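Local coordinates for putative flagella-related protein H (Methanocaldococcus jannaschii DSM 2661, PDB 4WIA), which probably binds and hydrolyses ATP as an accessory component of the archaellum, the archaeal flagellum, at residues G88-I93 / A117-K121; K103-L109 / L132-A137; V123-I129 / K157-V163; A180-T186 / A199-N205. All blocks are in the same frame, centred on the assembly; numbering follows the deposited sequence.

How the interactions relate
Interactions 1, 3 and 4 reach one mixed sheet, whose strand order begins 90-94, 58-62, 123-127, 158-163, 29-33, 182-191, 194-204, so interaction 3 lies near the middle, about 5 Å from the chain centre, with interactions 1 and 4 on opposite sides of that centre, their centres about 25 Å apart. Interaction 1 touches interaction 3: K157 NZ lies 2.8 Å from Y119 O and 2.9 Å from K121 O. Interaction 2, whose centre is about 16 Å from that of interaction 3, is joined to it where helix 129-134 follows strand 123-127. D127 in interaction 3 and T186 in interaction 4 both approach the P-loop, where ATP and Mg(2+) probably bind.

Interaction 1 of 4, residues G88-I93 / A117-K121; sequences GALLYI and AFYEK
Segment 117-121, the end of a weakly bonded helix and the turn after it, packs beside strand 90-93; L91 and F118 have CA atoms 7.6 Å apart, A89 and K121 8.1 Å. A117 begins the contact, its CB 4.3 Å from L91 CD2, with L91 in the t,p rotamer pointing toward the helix. The CA-CB bond of F118 (chi1 m) points sideways, but its ring comes close to the strand: L91 CD2 lies at the ring edge, 4.4 Å from F118 CD1, and I93 CG1 (m,m) is 3.5 Å from F118 CE1. K121 (-90/167) sends its m,m,t,t side chain back along the strand: K121 CE passes 4.0 Å from L91 CB, and K121 NZ donates a 2.9 Å hydrogen bond to G88 O. G88, just past helix 82-87, has positive phi (80/-2), where a CB would clash with the preceding carbonyl. The helix end leading into strand 123-127 packs on outermost strand 90-94 of the chain's sheet, as part of the alpha/beta fold of the KaiC-like P-loop NTPase family.

Interaction 2 of 4, residues K103-L109 / L132-A137; sequences KKKDGFL and LIANDA
This is a loop and helix-end contact at the periphery of the alpha/beta domain, where the lead-in to helix 108-114 meets the end of helix 129-134. A single beta bridge pairs D106 with D136, CA atoms 5.2 Å apart: D106 N donates to N135 O at 3.2 Å, and A137 N donates to D106 O at 2.8 Å. D106 is extended (-177/170); N135 leaves the helix at -107/12 and D136 extends at -73/144. G107, centre of an inverse gamma turn, is the N-cap residue. D136 OD1 (chi1 t) accepts from L109 N at 3.1 Å, while OD2 bonds S138. Beside the bridge, F108 (chi1 m) has CB 3.8 Å from L132 CD2, and N135 O lies at the ring edge, 3.4 Å from F108 CD2. L109 CD2 (m,t) lies 4.1 Å from L132 CB and 4.0 Å from I133 CG1. Backbone bonds and the D136 carboxylate thus satisfy loop amides and L109 N at the helix start, beside an apolar cluster of F108, L109, L132 and I133.

Interaction 3 of 4, residues V123-I129 / K157-V163; sequences VIIFDSI and KIIICTV
Strand 123-127 runs parallel to strand 158-163, 8° between their axes and 4.6 Å at closest approach. V123 pairs with I158. I124 N donates to I158 O (2.9 Å), and I124 O accepts from I160 N (2.9 Å). I125 shares a face with V123, I158 and I160, covered by helix 40-53; its CG1 is 4.0 Å from I160 CB. F126 N donates to I160 O (2.8 Å) and F126 O accepts from T162 N (3.0 Å). The F126 ring (chi1 m) lies with I124, I159 and C161 on the face met by helix 142-153, C161 SG 3.9 Å from F126 CD2. D127, chi1 t, accepts from T162 OG1 (p) at OD1, 2.7 Å, while its OD2 bonds S41. A cis peptide precedes S128, the N-cap of helix 129-134, whose OG bonds S130 and A131. I129 N makes a weak 3.0 Å bond to T162 O. The D127 carboxylate thus joins T162 to S41, a probable Mg(2+) ligand, consistent with a Walker B aspartate.

Interaction 4 of 4, residues A180-T186 / A199-N205; sequences ATMLIRT and AKILKYN
Strands 182-186 and 199-204 form an antiparallel pair, 147° between N-to-C directions, kinked by a classic beta bulge. L202 and K203 together face L183: L183 O accepts from L202 N at 2.8 Å and weakly from K203 N at 3.4 Å, while L183 N donates to K203 O at 2.9 Å. N205 N to T181 O, R185 N to K200 O and K200 N to R185 O, 2.8 Å each, flank it. On one face M182 (selenomethionine, t,t,t) fills the hollow between Y204 and I201: M182 CE sits over the Y204 ring face, 3.9 Å from the centroid, and 3.7 Å from I201 CD1. I184 CG2 abuts the small A199 CB (3.9 Å). L202 points sideways, its CD1 3.6 Å from L183 CD2 and 3.9 Å from R185 CB, both on the other face. The extended K203 reaches back so that NZ donates to A180 O, 2.7 Å, and also to R177 O. T186 OG1 bonds T38, placing this bulged beta hairpin beside the P-loop, a probable ATP site.

Interaction 1 of 4, residues G88-I93 / A117-K121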
# COMPACT_ATOMS: atom_id res chain seq x y z
N GLY A 88 -0.18 8.27 -15.58
CA GLY A 88 1.03 7.80 -16.21
C GLY A 88 1.81 6.73 -15.46
O GLY A 88 2.79 6.21 -15.98
N ALA A 89 1.36 6.33 -14.27
CA ALA A 89 1.91 5.18 -13.60
C ALA A 89 1.95 3.94 -14.46
O ALA A 89 2.99 3.20 -14.46
CB ALA A 89 1.15 4.90 -12.35
N LEU A 90 0.89 3.71 -15.21
CA LEU A 90 0.88 2.66 -16.25
C LEU A 90 0.90 3.32 -17.64
O LEU A 90 0.05 4.15 -17.95
CB LEU A 90 -0.39 1.81 -16.12
CG LEU A 90 -0.69 0.80 -17.23
CD1 LEU A 90 0.48 -0.14 -17.42
CD2 LEU A 90 -1.97 -0.01 -17.02
N LEU A 91 1.90 2.95 -18.48
CA LEU A 91 1.98 3.41 -19.82
C LEU A 91 1.69 2.21 -20.67
O LEU A 91 2.42 1.20 -20.67
CB LEU A 91 3.42 3.90 -20.11
CG LEU A 91 3.83 4.21 -21.53
CD1 LEU A 91 2.99 5.38 -22.07
CD2 LEU A 91 5.32 4.50 -21.60
N TYR A 92 0.58 2.30 -21.40
CA TYR A 92 0.08 1.20 -22.20
C TYR A 92 0.32 1.50 -23.69
O TYR A 92 -0.09 2.51 -24.18
CB TYR A 92 -1.43 0.98 -21.94
CG TYR A 92 -1.93 -0.23 -22.67
CD1 TYR A 92 -1.64 -1.48 -22.20
CD2 TYR A 92 -2.57 -0.13 -23.89
CE1 TYR A 92 -2.05 -2.62 -22.89
CE2 TYR A 92 -2.99 -1.26 -24.60
CZ TYR A 92 -2.72 -2.51 -24.07
OH TYR A 92 -3.12 -3.64 -24.75
N ILE A 93 0.97 0.57 -24.40
CA ILE A 93 1.39 0.78 -25.78
C ILE A 93 0.80 -0.27 -26.70
O ILE A 93 1.33 -1.40 -26.81
CB ILE A 93 2.90 0.67 -25.87
CG1 ILE A 93 3.56 1.63 -24.86
CG2 ILE A 93 3.37 0.97 -27.33
CD1 ILE A 93 3.36 3.10 -25.18
N ALA A 117 10.63 6.33 -23.88
CA ALA A 117 9.51 6.45 -22.94
C ALA A 117 9.22 5.12 -22.22
O ALA A 117 8.94 5.15 -21.05
CB ALA A 117 8.26 6.95 -23.64
N PHE A 118 9.39 4.00 -22.92
CA PHE A 118 9.10 2.72 -22.37
C PHE A 118 9.94 2.50 -21.13
O PHE A 118 9.42 1.94 -20.14
CB PHE A 118 9.39 1.55 -23.34
CG PHE A 118 8.60 1.55 -24.61
CD1 PHE A 118 7.52 2.39 -24.82
CD2 PHE A 118 8.95 0.65 -25.61
CE1 PHE A 118 6.82 2.35 -26.01
CE2 PHE A 118 8.28 0.63 -26.82
CZ PHE A 118 7.21 1.49 -27.01
N TYR A 119 11.20 2.91 -21.19
CA TYR A 119 12.23 2.49 -20.22
C TYR A 119 12.37 3.47 -19.07
O TYR A 119 13.12 3.22 -18.12
CB TYR A 119 13.58 2.21 -20.91
CG TYR A 119 13.38 1.25 -22.02
CD1 TYR A 119 13.11 -0.09 -21.74
CD2 TYR A 119 13.31 1.68 -23.35
CE1 TYR A 119 12.81 -1.00 -22.75
CE2 TYR A 119 13.02 0.79 -24.36
CZ TYR A 119 12.74 -0.55 -24.03
OH TYR A 119 12.44 -1.47 -25.02
N GLU A 120 11.55 4.49 -19.04
CA GLU A 120 11.48 5.31 -17.82
C GLU A 120 10.73 4.57 -16.71
O GLU A 120 10.86 4.94 -15.58
CB GLU A 120 10.77 6.64 -18.08
CG GLU A 120 11.30 7.46 -19.27
CD GLU A 120 10.42 8.69 -19.49
OE1 GLU A 120 10.95 9.80 -19.47
OE2 GLU A 120 9.19 8.53 -19.64
N LYS A 121 10.00 3.51 -17.00
CA LYS A 121 9.25 2.82 -15.94
C LYS A 121 10.07 1.72 -15.32
O LYS A 121 11.14 1.39 -15.85
CB LYS A 121 7.95 2.23 -16.50
CG LYS A 121 7.08 3.19 -17.25
CD LYS A 121 6.87 4.47 -16.48
CE LYS A 121 5.70 5.24 -17.06
NZ LYS A 121 5.66 6.61 -16.48

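Interaction 2 of 4, residues K103-L109 / L132-A137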
# COMPACT_ATOMS: atom_id res chain seq x y z
N LYS A 103 -0.15 -10.35 -39.33
CA LYS A 103 1.08 -10.57 -40.10
C LYS A 103 1.71 -9.37 -40.84
O LYS A 103 2.59 -9.54 -41.68
CB LYS A 103 0.87 -11.80 -41.04
CG LYS A 103 1.47 -13.07 -40.43
CD LYS A 103 0.71 -14.36 -40.71
CE LYS A 103 1.48 -15.51 -40.09
NZ LYS A 103 2.42 -16.11 -41.06
N LYS A 104 1.29 -8.15 -40.46
CA LYS A 104 1.90 -6.92 -40.97
C LYS A 104 3.37 -6.87 -40.55
O LYS A 104 3.69 -7.24 -39.44
CB LYS A 104 1.15 -5.70 -40.42
CG LYS A 104 1.28 -4.43 -41.30
CD LYS A 104 2.47 -3.57 -40.88
CE LYS A 104 2.25 -2.10 -41.25
NZ LYS A 104 3.21 -1.20 -40.56
N LYS A 105 4.25 -6.47 -41.47
CA LYS A 105 5.72 -6.50 -41.28
C LYS A 105 6.39 -5.12 -41.25
O LYS A 105 5.98 -4.21 -41.95
CB LYS A 105 6.33 -7.45 -42.34
CG LYS A 105 5.93 -8.87 -41.90
CD LYS A 105 6.64 -10.16 -42.35
CE LYS A 105 5.68 -11.34 -42.24
NZ LYS A 105 6.45 -12.58 -41.96
N ASP A 106 7.39 -4.94 -40.39
CA ASP A 106 7.88 -3.60 -40.06
C ASP A 106 9.10 -3.65 -39.11
O ASP A 106 9.46 -4.72 -38.60
CB ASP A 106 6.73 -2.84 -39.40
CG ASP A 106 7.00 -1.38 -39.23
OD1 ASP A 106 7.89 -1.02 -38.42
OD2 ASP A 106 6.32 -0.58 -39.87
N GLY A 107 9.76 -2.51 -38.89
CA GLY A 107 10.92 -2.40 -37.98
C GLY A 107 10.49 -2.32 -36.55
O GLY A 107 10.70 -1.30 -35.86
N PHE A 108 9.87 -3.41 -36.11
CA PHE A 108 9.33 -3.45 -34.77
C PHE A 108 10.43 -3.41 -33.74
O PHE A 108 10.35 -2.66 -32.77
CB PHE A 108 8.49 -4.71 -34.60
CG PHE A 108 7.21 -4.66 -35.39
CD1 PHE A 108 6.29 -3.65 -35.15
CD2 PHE A 108 6.96 -5.59 -36.41
CE1 PHE A 108 5.11 -3.58 -35.86
CE2 PHE A 108 5.77 -5.52 -37.12
CZ PHE A 108 4.83 -4.52 -36.83
N LEU A 109 11.47 -4.17 -33.98
CA LEU A 109 12.56 -4.28 -33.02
C LEU A 109 13.36 -3.01 -32.83
O LEU A 109 13.83 -2.70 -31.73
CB LEU A 109 13.47 -5.46 -33.43
CG LEU A 109 12.73 -6.83 -33.43
CD1 LEU A 109 13.74 -7.96 -33.57
CD2 LEU A 109 11.85 -7.09 -32.21
N LEU A 132 6.59 -9.67 -32.32
CA LEU A 132 7.43 -8.54 -32.78
C LEU A 132 8.69 -9.01 -33.49
O LEU A 132 9.11 -8.38 -34.46
CB LEU A 132 7.81 -7.68 -31.59
CG LEU A 132 6.66 -6.91 -30.94
CD1 LEU A 132 7.04 -6.30 -29.60
CD2 LEU A 132 6.12 -5.80 -31.85
N ILE A 133 9.31 -10.08 -33.01
CA ILE A 133 10.46 -10.65 -33.71
C ILE A 133 10.01 -11.25 -35.05
O ILE A 133 10.55 -10.91 -36.10
CB ILE A 133 11.17 -11.72 -32.88
CG1 ILE A 133 11.72 -11.05 -31.61
CG2 ILE A 133 12.30 -12.37 -33.69
CD1 ILE A 133 12.14 -11.98 -30.47
N ALA A 134 9.02 -12.13 -35.01
CA ALA A 134 8.60 -12.89 -36.18
C ALA A 134 8.18 -12.00 -37.32
O ALA A 134 8.27 -12.40 -38.47
CB ALA A 134 7.48 -13.85 -35.82
N ASN A 135 7.69 -10.80 -37.01
CA ASN A 135 7.26 -9.87 -38.02
C ASN A 135 8.19 -8.69 -38.24
O ASN A 135 7.84 -7.75 -38.95
CB ASN A 135 5.87 -9.39 -37.72
CG ASN A 135 4.89 -10.52 -37.73
OD1 ASN A 135 4.68 -11.13 -38.75
ND2 ASN A 135 4.31 -10.83 -36.60
N ASP A 136 9.38 -8.75 -37.66
CA ASP A 136 10.35 -7.68 -37.87
C ASP A 136 10.94 -7.75 -39.28
O ASP A 136 11.15 -8.83 -39.83
CB ASP A 136 11.46 -7.76 -36.85
CG ASP A 136 12.46 -6.66 -37.02
OD1 ASP A 136 12.13 -5.53 -36.64
OD2 ASP A 136 13.58 -6.95 -37.55
N ALA A 137 11.20 -6.57 -39.85
CA ALA A 137 11.73 -6.44 -41.20
C ALA A 137 12.98 -5.57 -41.11
O ALA A 137 12.96 -4.38 -41.50
CB ALA A 137 10.72 -5.77 -42.10

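Interaction 3 of 4, residues V123-I129 / K157-V163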
# COMPACT_ATOMS: atom_id res chain seq x y z
N VAL A 123 9.19 -1.40 -14.79
CA VAL A 123 8.94 -2.71 -15.31
C VAL A 123 8.45 -2.53 -16.71
O VAL A 123 7.53 -1.75 -16.92
CB VAL A 123 7.82 -3.41 -14.49
CG1 VAL A 123 7.50 -4.78 -15.06
CG2 VAL A 123 8.23 -3.57 -13.03
N ILE A 124 8.99 -3.31 -17.65
CA ILE A 124 8.53 -3.22 -19.02
C ILE A 124 8.10 -4.57 -19.53
O ILE A 124 8.87 -5.52 -19.52
CB ILE A 124 9.66 -2.67 -19.93
CG1 ILE A 124 10.14 -1.30 -19.40
CG2 ILE A 124 9.17 -2.52 -21.35
CD1 ILE A 124 11.34 -1.39 -18.49
N ILE A 125 6.88 -4.63 -20.05
CA ILE A 125 6.31 -5.91 -20.47
C ILE A 125 6.11 -5.91 -22.00
O ILE A 125 5.46 -5.00 -22.49
CB ILE A 125 4.96 -6.08 -19.76
CG1 ILE A 125 5.19 -6.20 -18.25
CG2 ILE A 125 4.24 -7.32 -20.26
CD1 ILE A 125 3.97 -6.25 -17.36
N PHE A 126 6.56 -6.96 -22.71
CA PHE A 126 6.25 -7.15 -24.10
C PHE A 126 5.40 -8.39 -24.28
O PHE A 126 5.90 -9.50 -24.16
CB PHE A 126 7.51 -7.27 -24.96
CG PHE A 126 8.41 -6.07 -24.84
CD1 PHE A 126 8.16 -4.96 -25.57
CD2 PHE A 126 9.42 -6.03 -23.91
CE1 PHE A 126 8.93 -3.81 -25.45
CE2 PHE A 126 10.18 -4.89 -23.77
CZ PHE A 126 9.91 -3.77 -24.54
N ASP A 127 4.13 -8.20 -24.61
CA ASP A 127 3.23 -9.31 -24.82
C ASP A 127 2.61 -9.11 -26.20
O ASP A 127 1.54 -8.51 -26.28
CB ASP A 127 2.16 -9.26 -23.71
CG ASP A 127 1.12 -10.35 -23.84
OD1 ASP A 127 1.47 -11.39 -24.44
OD2 ASP A 127 -0.02 -10.17 -23.33
N SER A 128 3.22 -9.57 -27.30
CA SER A 128 4.17 -10.66 -27.41
C SER A 128 5.48 -10.19 -28.04
O SER A 128 5.48 -9.51 -29.08
CB SER A 128 3.51 -11.68 -28.35
OG SER A 128 4.41 -12.59 -28.98
N ILE A 129 6.59 -10.58 -27.44
CA ILE A 129 7.87 -10.32 -28.05
C ILE A 129 8.06 -11.27 -29.24
O ILE A 129 8.63 -10.87 -30.25
CB ILE A 129 9.03 -10.42 -27.06
CG1 ILE A 129 10.24 -9.65 -27.56
CG2 ILE A 129 9.45 -11.86 -26.88
CD1 ILE A 129 10.03 -8.16 -27.75
N LYS A 157 16.00 -2.39 -13.79
CA LYS A 157 14.68 -2.57 -14.34
C LYS A 157 14.35 -4.04 -14.47
O LYS A 157 15.23 -4.89 -14.50
CB LYS A 157 14.59 -1.99 -15.77
CG LYS A 157 15.22 -0.64 -16.03
CD LYS A 157 14.32 0.45 -15.53
CE LYS A 157 14.89 1.81 -15.83
NZ LYS A 157 13.76 2.66 -15.49
N ILE A 158 13.08 -4.29 -14.66
CA ILE A 158 12.60 -5.61 -14.90
C ILE A 158 11.94 -5.67 -16.25
O ILE A 158 11.16 -4.82 -16.55
CB ILE A 158 11.57 -6.00 -13.81
CG1 ILE A 158 12.30 -6.18 -12.49
CG2 ILE A 158 10.84 -7.28 -14.20
CD1 ILE A 158 11.41 -6.10 -11.26
N ILE A 159 12.25 -6.70 -17.04
CA ILE A 159 11.60 -6.90 -18.32
C ILE A 159 10.90 -8.25 -18.40
O ILE A 159 11.43 -9.25 -17.98
CB ILE A 159 12.60 -6.73 -19.49
CG1 ILE A 159 13.01 -5.28 -19.56
CG2 ILE A 159 11.98 -7.13 -20.81
CD1 ILE A 159 14.10 -4.99 -20.54
N ILE A 160 9.71 -8.26 -18.98
CA ILE A 160 8.94 -9.45 -19.04
C ILE A 160 8.43 -9.58 -20.46
O ILE A 160 7.75 -8.69 -20.91
CB ILE A 160 7.70 -9.34 -18.06
CG1 ILE A 160 8.16 -9.04 -16.64
CG2 ILE A 160 6.91 -10.62 -18.08
CD1 ILE A 160 7.05 -8.83 -15.60
N CYS A 161 8.69 -10.72 -21.13
CA CYS A 161 8.16 -10.98 -22.45
C CYS A 161 7.39 -12.28 -22.51
O CYS A 161 7.73 -13.26 -21.86
CB CYS A 161 9.27 -11.12 -23.47
SG CYS A 161 10.50 -9.81 -23.56
N THR A 162 6.37 -12.31 -23.35
CA THR A 162 5.76 -13.57 -23.71
C THR A 162 6.28 -14.05 -25.08
O THR A 162 6.52 -13.25 -25.97
CB THR A 162 4.25 -13.49 -23.71
OG1 THR A 162 3.83 -12.64 -24.77
CG2 THR A 162 3.74 -12.90 -22.37
N VAL A 163 6.36 -15.36 -25.22
CA VAL A 163 6.82 -16.00 -26.40
C VAL A 163 5.87 -17.13 -26.76
O VAL A 163 5.60 -18.00 -25.92
CB VAL A 163 8.19 -16.61 -26.10
CG1 VAL A 163 8.63 -17.55 -27.23
CG2 VAL A 163 9.22 -15.54 -25.85

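Interaction 4 of 4, residues A180-T186 / A199-N205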
# COMPACT_ATOMS: atom_id res chain seq x y z
N ALA A 180 17.16 -15.52 -20.70
CA ALA A 180 16.23 -15.33 -19.59
C ALA A 180 16.94 -15.48 -18.22
O ALA A 180 17.76 -16.36 -18.05
CB ALA A 180 15.10 -16.35 -19.69
N THR A 181 16.64 -14.61 -17.25
CA THR A 181 17.02 -14.88 -15.89
C THR A 181 15.93 -15.73 -15.20
O THR A 181 16.22 -16.56 -14.33
CB THR A 181 17.24 -13.59 -15.08
OG1 THR A 181 15.99 -12.90 -14.92
CG2 THR A 181 18.26 -12.75 -15.75
N MSE A 182 14.67 -15.51 -15.57
CA MSE A 182 13.59 -16.31 -15.09
C MSE A 182 12.85 -16.83 -16.28
O MSE A 182 12.35 -16.08 -17.08
CB MSE A 182 12.68 -15.47 -14.20
CG MSE A 182 11.57 -16.32 -13.58
SE MSE A 182 10.45 -15.16 -12.50
CE MSE A 182 9.56 -16.52 -11.45
N LEU A 183 12.75 -18.14 -16.41
CA LEU A 183 12.02 -18.75 -17.48
C LEU A 183 10.81 -19.54 -16.97
O LEU A 183 10.94 -20.46 -16.16
CB LEU A 183 12.92 -19.68 -18.25
CG LEU A 183 12.24 -20.41 -19.42
CD1 LEU A 183 11.92 -19.47 -20.59
CD2 LEU A 183 13.11 -21.59 -19.90
N ILE A 184 9.64 -19.20 -17.48
CA ILE A 184 8.42 -19.79 -17.08
C ILE A 184 7.73 -20.34 -18.30
O ILE A 184 7.51 -19.61 -19.28
CB ILE A 184 7.47 -18.76 -16.45
CG1 ILE A 184 8.14 -18.08 -15.29
CG2 ILE A 184 6.20 -19.46 -16.00
CD1 ILE A 184 7.34 -16.89 -14.76
N ARG A 185 7.36 -21.61 -18.24
CA ARG A 185 6.62 -22.23 -19.32
C ARG A 185 5.18 -22.51 -18.92
O ARG A 185 4.94 -23.10 -17.87
CB ARG A 185 7.31 -23.52 -19.77
CG ARG A 185 6.52 -24.34 -20.77
CD ARG A 185 7.39 -25.38 -21.43
NE ARG A 185 6.60 -26.48 -21.95
CZ ARG A 185 6.09 -26.57 -23.19
NH1 ARG A 185 6.28 -25.61 -24.11
NH2 ARG A 185 5.38 -27.64 -23.52
N THR A 186 4.25 -22.10 -19.77
CA THR A 186 2.82 -22.26 -19.52
C THR A 186 2.20 -23.33 -20.40
O THR A 186 2.57 -23.44 -21.56
CB THR A 186 2.06 -20.95 -19.70
OG1 THR A 186 2.29 -20.42 -20.99
CG2 THR A 186 2.51 -19.95 -18.70
N ALA A 199 1.92 -22.99 -14.78
CA ALA A 199 3.11 -22.20 -15.02
C ALA A 199 4.26 -22.88 -14.32
O ALA A 199 4.27 -22.98 -13.11
CB ALA A 199 2.92 -20.84 -14.46
N LYS A 200 5.23 -23.40 -15.08
CA LYS A 200 6.34 -24.06 -14.50
C LYS A 200 7.60 -23.19 -14.61
O LYS A 200 7.96 -22.70 -15.70
CB LYS A 200 6.54 -25.37 -15.20
CG LYS A 200 7.53 -26.26 -14.50
CD LYS A 200 7.70 -27.55 -15.29
CE LYS A 200 7.83 -28.77 -14.41
NZ LYS A 200 7.42 -29.94 -15.23
N ILE A 201 8.32 -23.06 -13.50
CA ILE A 201 9.46 -22.18 -13.46
C ILE A 201 10.65 -23.05 -13.78
O ILE A 201 11.17 -23.72 -12.91
CB ILE A 201 9.60 -21.51 -12.09
CG1 ILE A 201 8.42 -20.56 -11.88
CG2 ILE A 201 10.94 -20.80 -12.01
CD1 ILE A 201 8.36 -19.87 -10.52
N LEU A 202 11.09 -23.02 -15.03
CA LEU A 202 12.20 -23.84 -15.47
C LEU A 202 13.54 -23.31 -15.03
O LEU A 202 14.47 -24.05 -14.92
CB LEU A 202 12.20 -23.97 -16.97
CG LEU A 202 10.93 -24.53 -17.57
CD1 LEU A 202 10.99 -24.44 -19.08
CD2 LEU A 202 10.73 -25.95 -17.12
N LYS A 203 13.62 -22.03 -14.69
CA LYS A 203 14.89 -21.43 -14.35
C LYS A 203 14.60 -20.15 -13.63
O LYS A 203 13.66 -19.47 -13.96
CB LYS A 203 15.60 -21.13 -15.65
CG LYS A 203 16.92 -20.39 -15.58
CD LYS A 203 17.31 -20.07 -17.02
CE LYS A 203 18.58 -19.30 -17.15
NZ LYS A 203 18.71 -18.87 -18.56
N TYR A 204 15.41 -19.83 -12.65
CA TYR A 204 15.17 -18.67 -11.82
C TYR A 204 16.46 -18.23 -11.21
O TYR A 204 16.74 -18.53 -10.06
CB TYR A 204 14.16 -19.04 -10.70
CG TYR A 204 13.44 -17.86 -10.00
CD1 TYR A 204 13.73 -16.55 -10.32
CD2 TYR A 204 12.50 -18.09 -9.00
CE1 TYR A 204 13.08 -15.50 -9.67
CE2 TYR A 204 11.86 -17.08 -8.34
CZ TYR A 204 12.14 -15.77 -8.67
OH TYR A 204 11.47 -14.74 -8.04
N ASN A 205 17.27 -17.51 -11.96
CA ASN A 205 18.48 -16.90 -11.41
C ASN A 205 18.07 -15.83 -10.41
O ASN A 205 17.10 -15.04 -10.63
CB ASN A 205 19.30 -16.20 -12.48
CG ASN A 205 19.73 -17.12 -13.60
OD1 ASN A 205 19.81 -18.32 -13.45
ND2 ASN A 205 20.01 -16.52 -14.78
O HOH W 1 15.27 -13.29 -12.35